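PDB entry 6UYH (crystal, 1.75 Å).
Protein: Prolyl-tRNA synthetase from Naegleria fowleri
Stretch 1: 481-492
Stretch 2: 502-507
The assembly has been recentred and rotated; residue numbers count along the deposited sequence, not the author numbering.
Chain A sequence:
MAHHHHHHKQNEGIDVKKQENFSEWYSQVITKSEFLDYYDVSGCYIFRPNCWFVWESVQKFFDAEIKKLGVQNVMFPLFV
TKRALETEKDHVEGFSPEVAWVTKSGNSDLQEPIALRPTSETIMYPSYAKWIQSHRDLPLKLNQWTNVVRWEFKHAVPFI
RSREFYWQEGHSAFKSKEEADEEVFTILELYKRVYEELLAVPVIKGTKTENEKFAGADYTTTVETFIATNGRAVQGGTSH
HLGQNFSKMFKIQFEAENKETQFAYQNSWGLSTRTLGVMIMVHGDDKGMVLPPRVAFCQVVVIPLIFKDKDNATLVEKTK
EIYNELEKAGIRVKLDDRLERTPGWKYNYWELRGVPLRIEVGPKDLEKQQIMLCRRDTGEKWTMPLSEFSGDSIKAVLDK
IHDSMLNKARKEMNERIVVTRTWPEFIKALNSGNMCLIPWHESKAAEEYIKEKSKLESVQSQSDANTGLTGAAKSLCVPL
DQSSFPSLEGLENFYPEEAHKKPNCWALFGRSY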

# COMPACT_ATOMS: atom_id res chain seq x y z
N ASP A 481 -30.76 0.13 15.04
CA ASP A 481 -31.51 0.89 16.03
C ASP A 481 -32.92 1.10 15.50
O ASP A 481 -33.14 1.91 14.60
CB ASP A 481 -30.81 2.22 16.30
CG ASP A 481 -31.45 3.02 17.42
OD1 ASP A 481 -32.52 2.62 17.94
OD2 ASP A 481 -30.88 4.06 17.79
N GLN A 482 -33.88 0.35 16.04
CA GLN A 482 -35.28 0.47 15.65
C GLN A 482 -36.10 1.30 16.64
O GLN A 482 -37.33 1.37 16.52
CB GLN A 482 -35.91 -0.92 15.50
CG GLN A 482 -35.15 -1.83 14.53
CD GLN A 482 -35.92 -2.11 13.24
OE1 GLN A 482 -37.15 -2.23 13.25
NE2 GLN A 482 -35.19 -2.23 12.13
N SER A 483 -35.44 1.97 17.60
CA SER A 483 -36.15 2.53 18.74
C SER A 483 -37.02 3.72 18.37
O SER A 483 -38.00 4.00 19.06
CB SER A 483 -35.16 2.94 19.84
OG SER A 483 -34.32 3.99 19.38
N SER A 484 -36.70 4.44 17.30
CA SER A 484 -37.47 5.61 16.92
C SER A 484 -38.58 5.30 15.92
O SER A 484 -39.33 6.21 15.54
CB SER A 484 -36.56 6.69 16.32
OG SER A 484 -36.22 6.36 14.98
N PHE A 485 -38.71 4.05 15.48
CA PHE A 485 -39.65 3.71 14.43
C PHE A 485 -41.05 3.53 15.00
O PHE A 485 -41.22 3.23 16.18
CB PHE A 485 -39.20 2.44 13.71
CG PHE A 485 -37.85 2.56 13.02
CD1 PHE A 485 -37.31 3.80 12.72
CD2 PHE A 485 -37.13 1.42 12.69
CE1 PHE A 485 -36.08 3.91 12.10
CE2 PHE A 485 -35.88 1.53 12.07
CZ PHE A 485 -35.35 2.78 11.78
N PRO A 486 -42.08 3.71 14.18
CA PRO A 486 -43.46 3.62 14.68
C PRO A 486 -43.89 2.17 14.87
O PRO A 486 -43.15 1.22 14.60
CB PRO A 486 -44.28 4.32 13.59
CG PRO A 486 -43.45 4.28 12.37
CD PRO A 486 -42.01 4.24 12.81
N SER A 487 -45.12 2.02 15.35
CA SER A 487 -45.67 0.71 15.67
C SER A 487 -45.90 -0.11 14.40
O SER A 487 -46.26 0.43 13.35
CB SER A 487 -46.99 0.86 16.42
OG SER A 487 -47.60 -0.41 16.62
N LEU A 488 -45.69 -1.42 14.51
CA LEU A 488 -46.01 -2.35 13.43
C LEU A 488 -47.43 -2.89 13.53
O LEU A 488 -47.83 -3.68 12.66
CB LEU A 488 -45.02 -3.52 13.45
CG LEU A 488 -43.58 -3.18 13.09
CD1 LEU A 488 -42.62 -4.30 13.51
CD2 LEU A 488 -43.48 -2.91 11.61
N GLU A 489 -48.19 -2.48 14.54
CA GLU A 489 -49.51 -3.05 14.78
C GLU A 489 -50.40 -2.88 13.55
O GLU A 489 -50.53 -1.78 13.01
CB GLU A 489 -50.14 -2.39 16.01
CG GLU A 489 -51.55 -2.83 16.31
CD GLU A 489 -52.13 -2.15 17.55
OE1 GLU A 489 -51.38 -1.43 18.25
OE2 GLU A 489 -53.34 -2.34 17.83
N GLY A 490 -51.00 -3.99 13.10
CA GLY A 490 -51.96 -3.96 12.02
C GLY A 490 -51.39 -3.79 10.63
O GLY A 490 -52.17 -3.69 9.67
N LEU A 491 -50.07 -3.75 10.47
CA LEU A 491 -49.47 -3.57 9.15
C LEU A 491 -49.32 -4.91 8.44
O LEU A 491 -49.05 -5.93 9.07
CB LEU A 491 -48.10 -2.89 9.27
CG LEU A 491 -48.21 -1.50 9.89
CD1 LEU A 491 -46.86 -0.81 9.81
CD2 LEU A 491 -49.31 -0.67 9.20
N GLU A 492 -49.52 -4.90 7.13
CA GLU A 492 -49.51 -6.11 6.33
C GLU A 492 -48.16 -6.29 5.62
O GLU A 492 -47.48 -5.33 5.27
CB GLU A 492 -50.64 -6.09 5.30
N LYS A 502 -46.11 -12.34 9.59
CA LYS A 502 -46.44 -11.03 10.14
C LYS A 502 -45.19 -10.16 10.21
O LYS A 502 -44.14 -10.64 10.65
CB LYS A 502 -47.05 -11.21 11.53
CG LYS A 502 -47.50 -9.93 12.22
CD LYS A 502 -48.09 -10.30 13.61
CE LYS A 502 -48.90 -9.17 14.22
NZ LYS A 502 -48.06 -7.96 14.45
N PRO A 503 -45.25 -8.91 9.78
CA PRO A 503 -44.08 -8.04 9.92
C PRO A 503 -43.65 -7.93 11.38
O PRO A 503 -44.48 -7.79 12.29
CB PRO A 503 -44.57 -6.69 9.37
CG PRO A 503 -45.65 -7.07 8.37
CD PRO A 503 -46.34 -8.26 9.02
N ASN A 504 -42.33 -8.04 11.63
CA ASN A 504 -41.81 -7.96 12.99
C ASN A 504 -40.61 -7.04 13.12
O ASN A 504 -39.95 -7.05 14.17
CB ASN A 504 -41.48 -9.36 13.55
CG ASN A 504 -40.47 -10.13 12.72
OD1 ASN A 504 -39.86 -9.61 11.79
ND2 ASN A 504 -40.30 -11.41 13.08
N CYS A 505 -40.32 -6.24 12.11
CA CYS A 505 -39.31 -5.18 12.20
C CYS A 505 -39.53 -4.25 11.02
O CYS A 505 -40.43 -4.46 10.19
CB CYS A 505 -37.88 -5.76 12.19
SG CYS A 505 -37.47 -6.60 10.67
N TRP A 506 -38.71 -3.20 10.95
CA TRP A 506 -38.71 -2.27 9.84
C TRP A 506 -37.45 -2.46 9.02
O TRP A 506 -36.36 -2.60 9.59
CB TRP A 506 -38.77 -0.82 10.33
CG TRP A 506 -40.06 -0.45 10.99
CD1 TRP A 506 -40.35 -0.53 12.32
CD2 TRP A 506 -41.22 0.11 10.35
NE1 TRP A 506 -41.63 -0.07 12.55
CE2 TRP A 506 -42.19 0.33 11.36
CE3 TRP A 506 -41.54 0.43 9.03
CZ2 TRP A 506 -43.45 0.85 11.08
CZ3 TRP A 506 -42.80 0.96 8.75
CH2 TRP A 506 -43.74 1.16 9.78
N ALA A 507 -37.60 -2.48 7.70
CA ALA A 507 -36.46 -2.57 6.79
C ALA A 507 -36.37 -1.31 5.93
O ALA A 507 -37.38 -0.73 5.52
CB ALA A 507 -36.56 -3.81 5.89
O HOH W 1 -47.36 -6.43 12.22

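The contact between these two stretches of Naegleria fowleri prolyl-tRNA synthetase is a tryptophan-centred one, in which an irregular chain wraps the indole of a strand residue and bonds its NE1 and the backbone N and O of the same residue while packing against its faces. It illustrates a general principle: a segment without helix or strand can still dock precisely if a side chain offers both a donor and an acceptor to the backbone of a strand residue. Gln-482 does this here. Its carboxamide reads the backbone of Trp-506 at both polar positions: Gln-482 OE1 accepts from Trp-506 N (2.9 Å), and Gln-482 NE2 donates to Trp-506 O (2.8 Å, nearly linear at 174°). The two main chains themselves stay apart, with the CA atoms of Gln-482 and Trp-506 separated by 7.3 Å.

A type I turn from Gln-482 to Phe-485, closed by Phe-485 N to Gln-482 O at 3.2 Å, ends at Phe-485, which meets the indole. Phe-485 CB lies over one face, 3.5 Å from Trp-506 CD1, and the phenyl ring presents its edge to that face in an offset arrangement, the planes at 72°. Leu-488 CD2 covers the opposite face, 3.5 Å from Trp-506 CE2, so C–H groups meet the pi cloud from both directions. At the rim of the indole, Trp-506 NE1 donates to Pro-486 O (2.9 Å), giving the buried ring's polar group a partner.

Farther along, the type II turn from Leu-488 to Leu-491 places Gly-490 at positive phi, a conformation glycine tolerates well. Leu-491 CD1 reaches Trp-506 CH2 at 3.7 Å, extending the apolar surface. One water completes the join: it donates to Leu-488 O (2.8 Å) and Pro-503 O (3.2 Å) and accepts from Lys-502 NZ (2.8 Å), linking two carbonyl acceptors, one from each stretch, that need a donor between them.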